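Long-range contacts in Arf-GAP domain and FG repeat-containing protein 1 (Homo sapiens, PDB 2OLM), which acts as a cofactor for HIV-1 Rev, is needed for vesicle docking or fusion during acrosome biogenesis, and carries the zinc-binding Arf-GAP domain described here: residues A[13-18]-A[72-77]; A[39-44]-A[77-82]. All coordinates share one frame; numbering follows the deposited sequence.

Interaction 1: A[13-18]-A[72-77]; sequences LKMLRD and FTQQEI
In the Arf-GAP domain, the N-terminal helix 3-20 meets the start of helix 74-82 and F72 just before it, through M15 and L16 on one side and F72, Q74 and I77 on the other. M15 runs over the CG2 branch of I77. Its CE lies 3.5 Å from I77 CG2, tighter than usual carbon contact, and M15 CB is 3.7 Å from the same methyl. The M15 chain bends at its last torsion (chi3 86°), which turns CE back to this methyl. M15 CE also touches Q74 NE2 at 3.8 Å, the two side chains crossing at about a right angle. L16 CD2 rests 3.9 Å from F72 CE2, approaching the ring obliquely. At the helix start, T73 and E76 form a capping box: E76 N gives to T73 OG1 (3.1 Å), and T73 N gives to E76 OE1 (3.0 Å, 168°). E76 OE2 also pairs with K65. K14 and D18 form salt bridges with D18 and K14 of the second subunit, and R17 with its E10. Between the two segments the pairs are mainly apolar and hold by fit. The Q74 amide, bonded to H12 and E78, meets M15 CE only as a packing neighbour.

Interaction 2: A[39-44]-A[77-82]; sequences VNMTVG and IEFLQK
The F79 ring meets the turn 41-44, with the V43 carbonyl carbon at its edge, near the ring plane, and M41 O and G44 CA approaching obliquely. F79 also stacks on H83. The contact packs helix 74-82 of the Arf-GAP domain against the turn joining strands 38-40 and 45-47; this turn lies in the predicted C4-type zinc finger. F79 CE2 lies 3.6 Å from G44 CA and 3.7 Å from M41 O. M41 slides past F79 in the opposite direction and brings CE to 3.9 Å from F79 CD2. Bends at chi2 and chi3 fold M41 so that SD meets L80 while CE meets the ring. M41 SD is 4.2 Å from L80 CD2, the two side chains crossing at about a right angle. G44, with a positive phi (86°), lets the backbone come close to the ring. The turn is held from within: N40 OD1 accepts from T42 N in an Asx turn, and G44 N gives to N40 O at 2.7 Å. Outside it, H62 bonds N40 ND2 and R63 N bonds T42 OG1. In one of two V39 conformers, CG1 touches L80 CD1. The other L80 methyl, CD2, lies on the turn backbone, 3.9 Å from G44 CA.

Interactions 1 and 2 use successive parts of helix 74-82 and share I77, which makes its contacts in interaction 1. Interaction 1 joins the start of that helix to helix 3-20, and interaction 2 joins its later part to strand 38-40 and the turn after it. Both are largely buried, but the centre of interaction 2 lies about 8 Å from the centre of the chain, against about 14 Å for that of interaction 1. Interaction 1 is aliphatic, thioether and aromatic side-chain packing, close to the second subunit. Interaction 2 brings a ring against backbone atoms, and no other chain touches it. The two join directly: E76 CG lies 3.8 Å from M41 CE.

Interaction 1: A[13-18]-A[72-77]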
ATOM      1  N   LEU A  13      -4.167   3.979   3.722  1.00 14.24           N
ATOM      2  CA  LEU A  13      -3.519   2.837   3.093  1.00 13.03           C
ATOM      3  C   LEU A  13      -3.174   1.780   4.147  1.00 12.97           C
ATOM      4  O   LEU A  13      -3.274   0.580   3.901  1.00 13.59           O
ATOM      5  CB  LEU A  13      -2.257   3.271   2.357  1.00 13.55           C
ATOM      6  CG  LEU A  13      -2.490   4.108   1.102  1.00 16.88           C
ATOM      7  CD1 LEU A  13      -1.139   4.504   0.497  1.00 19.81           C
ATOM      8  CD2 LEU A  13      -3.328   3.308   0.091  1.00 18.79           C
ATOM      9  N   LYS A  14      -2.776   2.207   5.344  1.00 14.12           N
ATOM     10  CA  LYS A  14      -2.545   1.230   6.415  1.00 15.78           C
ATOM     11  C   LYS A  14      -3.855   0.463   6.742  1.00 13.66           C
ATOM     12  O   LYS A  14      -3.879  -0.786   6.851  1.00 13.47           O
ATOM     13  CB  LYS A  14      -1.978   1.942   7.649  1.00 14.98           C
ATOM     14  CG  LYS A  14      -1.731   0.995   8.825  1.00 18.11           C
ATOM     15  CD  LYS A  14      -1.304   1.710  10.129  1.00 21.00           C
ATOM     16  CE  LYS A  14      -1.264   0.705  11.294  1.00 23.19           C
ATOM     17  NZ  LYS A  14      -1.107   1.330  12.678  1.00 26.92           N
ATOM     18  N   MET A  15      -4.940   1.231   6.850  1.00 13.20           N
ATOM     19  CA  MET A  15      -6.270   0.645   7.110  1.00 13.45           C
ATOM     20  C   MET A  15      -6.695  -0.300   5.980  1.00 13.76           C
ATOM     21  O   MET A  15      -7.210  -1.372   6.228  1.00 13.67           O
ATOM     22  CB  MET A  15      -7.301   1.763   7.290  1.00 15.43           C
ATOM     23  CG  MET A  15      -7.119   2.566   8.537  1.00 13.74           C
ATOM     24  SD  MET A  15      -7.978   4.172   8.521  1.00 18.60           S
ATOM     25  CE  MET A  15      -9.627   3.730   9.110  1.00 23.92           C
ATOM     26  N   LEU A  16      -6.429   0.094   4.758  1.00 13.55           N
ATOM     27  CA  LEU A  16      -6.714  -0.718   3.579  1.00 13.29           C
ATOM     28  C   LEU A  16      -5.963  -2.045   3.597  1.00 11.81           C
ATOM     29  O   LEU A  16      -6.520  -3.130   3.347  1.00 13.34           O
ATOM     30  CB  LEU A  16      -6.374   0.101   2.323  1.00 12.65           C
ATOM     31  CG  LEU A  16      -6.643  -0.552   0.992  1.00 13.88           C
ATOM     32  CD1 LEU A  16      -8.151  -0.850   0.850  1.00 14.77           C
ATOM     33  CD2 LEU A  16      -6.153   0.381  -0.123  1.00 15.98           C
ATOM     34  N   ARG A  17      -4.677  -1.982   3.928  1.00 12.70           N
ATOM     35  CA  ARG A  17      -3.858  -3.198   3.961  1.00 12.53           C
ATOM     36  C   ARG A  17      -4.149  -4.118   5.162  1.00 13.38           C
ATOM     37  O   ARG A  17      -3.927  -5.334   5.082  1.00 14.45           O
ATOM     38  CB  ARG A  17      -2.393  -2.803   3.897  1.00 12.65           C
ATOM     39  CG  ARG A  17      -2.006  -2.127   2.590  1.00 13.27           C
ATOM     40  CD  ARG A  17      -2.109  -3.053   1.381  1.00 14.86           C
ATOM     41  NE  ARG A  17      -1.894  -2.321   0.139  1.00 14.84           N
ATOM     42  CZ  ARG A  17      -2.150  -2.827  -1.061  1.00 15.44           C
ATOM     43  NH1 ARG A  17      -2.606  -4.046  -1.158  1.00 15.05           N
ATOM     44  NH2 ARG A  17      -1.946  -2.125  -2.141  1.00 15.76           N
ATOM     45  N   ASP A  18      -4.672  -3.549   6.245  1.00 14.54           N
ATOM     46  CA  ASP A  18      -5.263  -4.346   7.304  1.00 15.43           C
ATOM     47  C   ASP A  18      -6.397  -5.198   6.708  1.00 15.75           C
ATOM     48  O   ASP A  18      -6.488  -6.393   6.974  1.00 18.15           O
ATOM     49  CB  ASP A  18      -5.754  -3.471   8.447  1.00 17.11           C
ATOM     50  CG  ASP A  18      -6.316  -4.276   9.612  1.00 26.86           C
ATOM     51  OD1 ASP A  18      -5.522  -4.755  10.460  1.00 30.78           O
ATOM     52  OD2 ASP A  18      -7.568  -4.428   9.668  1.00 35.49           O
ATOM     53  N   PHE A  72      -8.450   6.714  -1.519  1.00 15.12           N
ATOM     54  CA  PHE A  72      -9.730   6.458  -0.840  1.00 14.59           C
ATOM     55  C   PHE A  72      -9.961   7.513   0.216  1.00 14.88           C
ATOM     56  O   PHE A  72      -9.019   7.999   0.847  1.00 17.13           O
ATOM     57  CB  PHE A  72      -9.739   5.076  -0.203  1.00 14.65           C
ATOM     58  CG  PHE A  72      -9.808   3.967  -1.199  1.00 13.55           C
ATOM     59  CD1 PHE A  72     -10.982   3.692  -1.877  1.00 14.75           C
ATOM     60  CD2 PHE A  72      -8.697   3.221  -1.501  1.00 13.52           C
ATOM     61  CE1 PHE A  72     -11.029   2.673  -2.803  1.00 14.76           C
ATOM     62  CE2 PHE A  72      -8.740   2.246  -2.441  1.00 15.22           C
ATOM     63  CZ  PHE A  72      -9.927   1.949  -3.091  1.00 13.65           C
ATOM     64  N   THR A  73     -11.205   7.895   0.418  1.00 13.94           N
ATOM     65  CA  THR A  73     -11.569   8.792   1.512  1.00 13.52           C
ATOM     66  C   THR A  73     -11.809   8.041   2.835  1.00 11.72           C
ATOM     67  O   THR A  73     -11.987   6.815   2.860  1.00 11.21           O
ATOM     68  CB  THR A  73     -12.842   9.543   1.191  1.00 14.68           C
ATOM     69  OG1 THR A  73     -13.928   8.607   1.138  1.00 13.85           O
ATOM     70  CG2 THR A  73     -12.712  10.265  -0.152  1.00 13.86           C
ATOM     71  N   GLN A  74     -11.824   8.762   3.959  1.00 12.43           N
ATOM     72  CA  GLN A  74     -12.153   8.167   5.229  1.00 11.91           C
ATOM     73  C   GLN A  74     -13.491   7.455   5.192  1.00 10.30           C
ATOM     74  O   GLN A  74     -13.629   6.342   5.709  1.00 12.66           O
ATOM     75  CB  GLN A  74     -12.143   9.265   6.305  1.00 14.00           C
ATOM     76  CG  GLN A  74     -12.351   8.759   7.712  1.00 18.80           C
ATOM     77  CD  GLN A  74     -11.125   8.073   8.330  1.00 23.82           C
ATOM     78  OE1 GLN A  74      -9.962   8.422   8.024  1.00 24.38           O
ATOM     79  NE2 GLN A  74     -11.378   7.101   9.215  1.00 25.75           N
ATOM     80  N   GLN A  75     -14.479   8.105   4.547  1.00 12.35           N
ATOM     81  CA  GLN A  75     -15.829   7.509   4.400  1.00 12.81           C
ATOM     82  C   GLN A  75     -15.762   6.155   3.666  1.00 11.88           C
ATOM     83  O   GLN A  75     -16.363   5.153   4.067  1.00 11.62           O
ATOM     84  CB  GLN A  75     -16.740   8.486   3.641  1.00 14.05           C
ATOM     85  CG  GLN A  75     -17.282   9.633   4.465  1.00 17.27           C
ATOM     86  CD  GLN A  75     -17.972  10.647   3.572  1.00 19.56           C
ATOM     87  OE1 GLN A  75     -19.208  10.772   3.605  1.00 19.48           O
ATOM     88  NE2 GLN A  75     -17.202  11.346   2.747  1.00 21.64           N
ATOM     89  N   GLU A  76     -15.022   6.112   2.587  1.00 10.69           N
ATOM     90  CA  GLU A  76     -14.909   4.866   1.860  1.00 10.43           C
ATOM     91  C   GLU A  76     -14.218   3.761   2.663  1.00 11.40           C
ATOM     92  O   GLU A  76     -14.671   2.607   2.692  1.00 11.33           O
ATOM     93  CB  GLU A  76     -14.191   5.102   0.548  1.00 11.18           C
ATOM     94  CG  GLU A  76     -15.001   5.899  -0.442  1.00 13.12           C
ATOM     95  CD  GLU A  76     -14.252   6.306  -1.650  1.00 15.28           C
ATOM     96  OE1 GLU A  76     -13.055   6.643  -1.562  1.00 13.98           O
ATOM     97  OE2 GLU A  76     -14.859   6.316  -2.729  1.00 17.39           O
ATOM     98  N   ILE A  77     -13.097   4.099   3.312  1.00 11.66           N
ATOM     99  CA  ILE A  77     -12.373   3.141   4.135  1.00 10.30           C
ATOM    100  C   ILE A  77     -13.273   2.582   5.245  1.00 10.87           C
ATOM    101  O   ILE A  77     -13.339   1.386   5.459  1.00 12.21           O
ATOM    102  CB  ILE A  77     -11.107   3.783   4.718  1.00 11.46           C
ATOM    103  CG1 ILE A  77     -10.116   4.101   3.587  1.00 12.77           C
ATOM    104  CG2 ILE A  77     -10.529   2.888   5.843  1.00 14.19           C
ATOM    105  CD1 ILE A  77      -9.507   2.881   2.882  1.00 14.87           C
TER

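Interaction 2: A[39-44]-A[77-82]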
ATOM      1  N   VAL A  39     -11.540  -2.551  -5.407  1.00  8.20           N
ATOM      2  CA  VAL A  39     -12.698  -2.630  -4.504  0.50  8.30           C
ATOM      3  C   VAL A  39     -13.947  -2.252  -5.270  1.00  7.78           C
ATOM      4  O   VAL A  39     -13.971  -1.334  -6.099  1.00  9.62           O
ATOM      5  CB  VAL A  39     -12.606  -1.759  -3.250  0.50  9.77           C
ATOM      6  CG1 VAL A  39     -11.533  -2.317  -2.249  0.50  8.19           C
ATOM      7  CG2 VAL A  39     -12.363  -0.311  -3.617  0.50  8.27           C
ATOM      8  N   ASN A  40     -15.002  -3.029  -5.015  1.00  8.20           N
ATOM      9  CA  ASN A  40     -16.318  -2.765  -5.539  1.00  6.90           C
ATOM     10  C   ASN A  40     -17.035  -1.983  -4.467  1.00  6.55           C
ATOM     11  O   ASN A  40     -17.497  -2.536  -3.469  1.00  8.03           O
ATOM     12  CB  ASN A  40     -17.054  -4.034  -5.886  1.00  7.30           C
ATOM     13  CG  ASN A  40     -18.450  -3.796  -6.328  1.00  7.19           C
ATOM     14  OD1 ASN A  40     -18.892  -2.665  -6.294  1.00  8.56           O
ATOM     15  ND2 ASN A  40     -19.164  -4.860  -6.754  1.00  7.96           N
ATOM     16  N   MET A  41     -17.059  -0.660  -4.634  1.00  6.72           N
ATOM     17  CA  MET A  41     -17.669   0.251  -3.669  1.00  8.10           C
ATOM     18  C   MET A  41     -19.177   0.180  -3.600  1.00  9.17           C
ATOM     19  O   MET A  41     -19.765   0.604  -2.624  1.00  8.99           O
ATOM     20  CB  MET A  41     -17.249   1.714  -3.989  1.00 10.73           C
ATOM     21  CG  MET A  41     -15.780   2.033  -3.583  1.00 11.51           C
ATOM     22  SD  MET A  41     -15.393   1.738  -1.838  1.00 13.97           S
ATOM     23  CE  MET A  41     -16.675   2.573  -1.050  1.00 12.04           C
ATOM     24  N   THR A  42     -19.806  -0.371  -4.617  1.00  7.55           N
ATOM     25  CA  THR A  42     -21.250  -0.565  -4.612  1.00  7.02           C
ATOM     26  C   THR A  42     -21.692  -1.499  -3.515  1.00  9.05           C
ATOM     27  O   THR A  42     -22.699  -1.236  -2.844  1.00  9.05           O
ATOM     28  CB  THR A  42     -21.727  -1.037  -6.001  1.00  7.65           C
ATOM     29  OG1 THR A  42     -21.466  -0.015  -6.974  1.00  9.48           O
ATOM     30  CG2 THR A  42     -23.217  -1.417  -6.004  1.00  8.78           C
ATOM     31  N   VAL A  43     -20.949  -2.604  -3.300  1.00  8.39           N
ATOM     32  CA  VAL A  43     -21.290  -3.547  -2.261  1.00  7.85           C
ATOM     33  C   VAL A  43     -20.268  -3.680  -1.139  1.00  7.44           C
ATOM     34  O   VAL A  43     -20.584  -4.279  -0.099  1.00  9.05           O
ATOM     35  CB  VAL A  43     -21.594  -4.949  -2.791  1.00  9.11           C
ATOM     36  CG1 VAL A  43     -22.747  -4.900  -3.814  1.00 10.63           C
ATOM     37  CG2 VAL A  43     -20.361  -5.634  -3.378  1.00 10.15           C
ATOM     38  N   GLY A  44     -19.062  -3.111  -1.307  1.00  7.91           N
ATOM     39  CA  GLY A  44     -18.030  -3.203  -0.270  1.00  7.89           C
ATOM     40  C   GLY A  44     -17.175  -4.448  -0.324  1.00  8.00           C
ATOM     41  O   GLY A  44     -16.806  -4.990   0.725  1.00  9.98           O
ATOM     42  N   ILE A  77     -13.097   4.099   3.312  1.00 11.66           N
ATOM     43  CA  ILE A  77     -12.373   3.141   4.135  1.00 10.30           C
ATOM     44  C   ILE A  77     -13.273   2.582   5.245  1.00 10.87           C
ATOM     45  O   ILE A  77     -13.339   1.386   5.459  1.00 12.21           O
ATOM     46  CB  ILE A  77     -11.107   3.783   4.718  1.00 11.46           C
ATOM     47  CG1 ILE A  77     -10.116   4.101   3.587  1.00 12.77           C
ATOM     48  CG2 ILE A  77     -10.529   2.888   5.843  1.00 14.19           C
ATOM     49  CD1 ILE A  77      -9.507   2.881   2.882  1.00 14.87           C
ATOM     50  N   GLU A  78     -14.029   3.453   5.899  1.00 11.29           N
ATOM     51  CA  GLU A  78     -14.927   2.984   6.959  1.00 13.83           C
ATOM     52  C   GLU A  78     -16.062   2.112   6.440  1.00 11.45           C
ATOM     53  O   GLU A  78     -16.432   1.129   7.078  1.00 13.25           O
ATOM     54  CB  GLU A  78     -15.476   4.140   7.760  1.00 14.26           C
ATOM     55  CG  GLU A  78     -14.370   4.850   8.562  1.00 18.41           C
ATOM     56  CD  GLU A  78     -14.829   5.968   9.422  1.00 22.29           C
ATOM     57  OE1 GLU A  78     -16.018   6.316   9.398  1.00 27.31           O
ATOM     58  OE2 GLU A  78     -13.978   6.516  10.128  1.00 24.01           O
ATOM     59  N   PHE A  79     -16.583   2.438   5.264  1.00 11.15           N
ATOM     60  CA  PHE A  79     -17.568   1.563   4.648  1.00 10.95           C
ATOM     61  C   PHE A  79     -16.998   0.174   4.417  1.00 11.66           C
ATOM     62  O   PHE A  79     -17.609  -0.840   4.681  1.00 12.50           O
ATOM     63  CB  PHE A  79     -18.054   2.189   3.324  1.00 12.00           C
ATOM     64  CG  PHE A  79     -19.066   1.349   2.608  1.00 12.42           C
ATOM     65  CD1 PHE A  79     -20.377   1.339   3.065  1.00 14.11           C
ATOM     66  CD2 PHE A  79     -18.719   0.527   1.544  1.00 15.86           C
ATOM     67  CE1 PHE A  79     -21.348   0.576   2.446  1.00 16.07           C
ATOM     68  CE2 PHE A  79     -19.718  -0.262   0.928  1.00 14.07           C
ATOM     69  CZ  PHE A  79     -21.023  -0.222   1.418  1.00 13.21           C
ATOM     70  N   LEU A  80     -15.790   0.119   3.879  1.00 10.78           N
ATOM     71  CA  LEU A  80     -15.140  -1.149   3.622  1.00  9.43           C
ATOM     72  C   LEU A  80     -14.881  -1.943   4.908  1.00 10.75           C
ATOM     73  O   LEU A  80     -14.996  -3.148   4.923  1.00 11.45           O
ATOM     74  CB  LEU A  80     -13.827  -0.920   2.872  1.00 10.55           C
ATOM     75  CG  LEU A  80     -13.962  -0.478   1.427  1.00 12.23           C
ATOM     76  CD1 LEU A  80     -12.630   0.022   0.836  1.00 12.04           C
ATOM     77  CD2 LEU A  80     -14.557  -1.570   0.549  1.00 12.82           C
ATOM     78  N   GLN A  81     -14.528  -1.237   5.977  1.00 11.61           N
ATOM     79  CA  GLN A  81     -14.300  -1.890   7.273  1.00 12.97           C
ATOM     80  C   GLN A  81     -15.561  -2.559   7.778  1.00 13.90           C
ATOM     81  O   GLN A  81     -15.488  -3.594   8.427  1.00 15.92           O
ATOM     82  CB  GLN A  81     -13.827  -0.884   8.303  1.00 13.32           C
ATOM     83  CG  GLN A  81     -12.395  -0.456   8.041  1.00 15.33           C
ATOM     84  CD  GLN A  81     -11.911   0.527   9.069  1.00 16.84           C
ATOM     85  OE1 GLN A  81     -12.688   1.358   9.571  1.00 19.30           O
ATOM     86  NE2 GLN A  81     -10.624   0.455   9.399  1.00 17.52           N
ATOM     87  N   LYS A  82     -16.714  -1.956   7.491  1.00 11.73           N
ATOM     88  CA  LYS A  82     -18.015  -2.515   7.905  1.00 13.57           C
ATOM     89  C   LYS A  82     -18.533  -3.579   6.945  1.00 15.40           C
ATOM     90  O   LYS A  82     -19.536  -4.254   7.236  1.00 16.14           O
ATOM     91  CB  LYS A  82     -19.043  -1.399   8.018  1.00 17.71           C
ATOM     92  CG  LYS A  82     -18.742  -0.450   9.134  1.00 20.92           C
ATOM     93  CD  LYS A  82     -19.839   0.610   9.256  1.00 25.05           C
ATOM     94  CE  LYS A  82     -19.447   1.715  10.230  1.00 28.30           C
ATOM     95  NZ  LYS A  82     -18.747   2.867   9.571  1.00 32.02           N
TER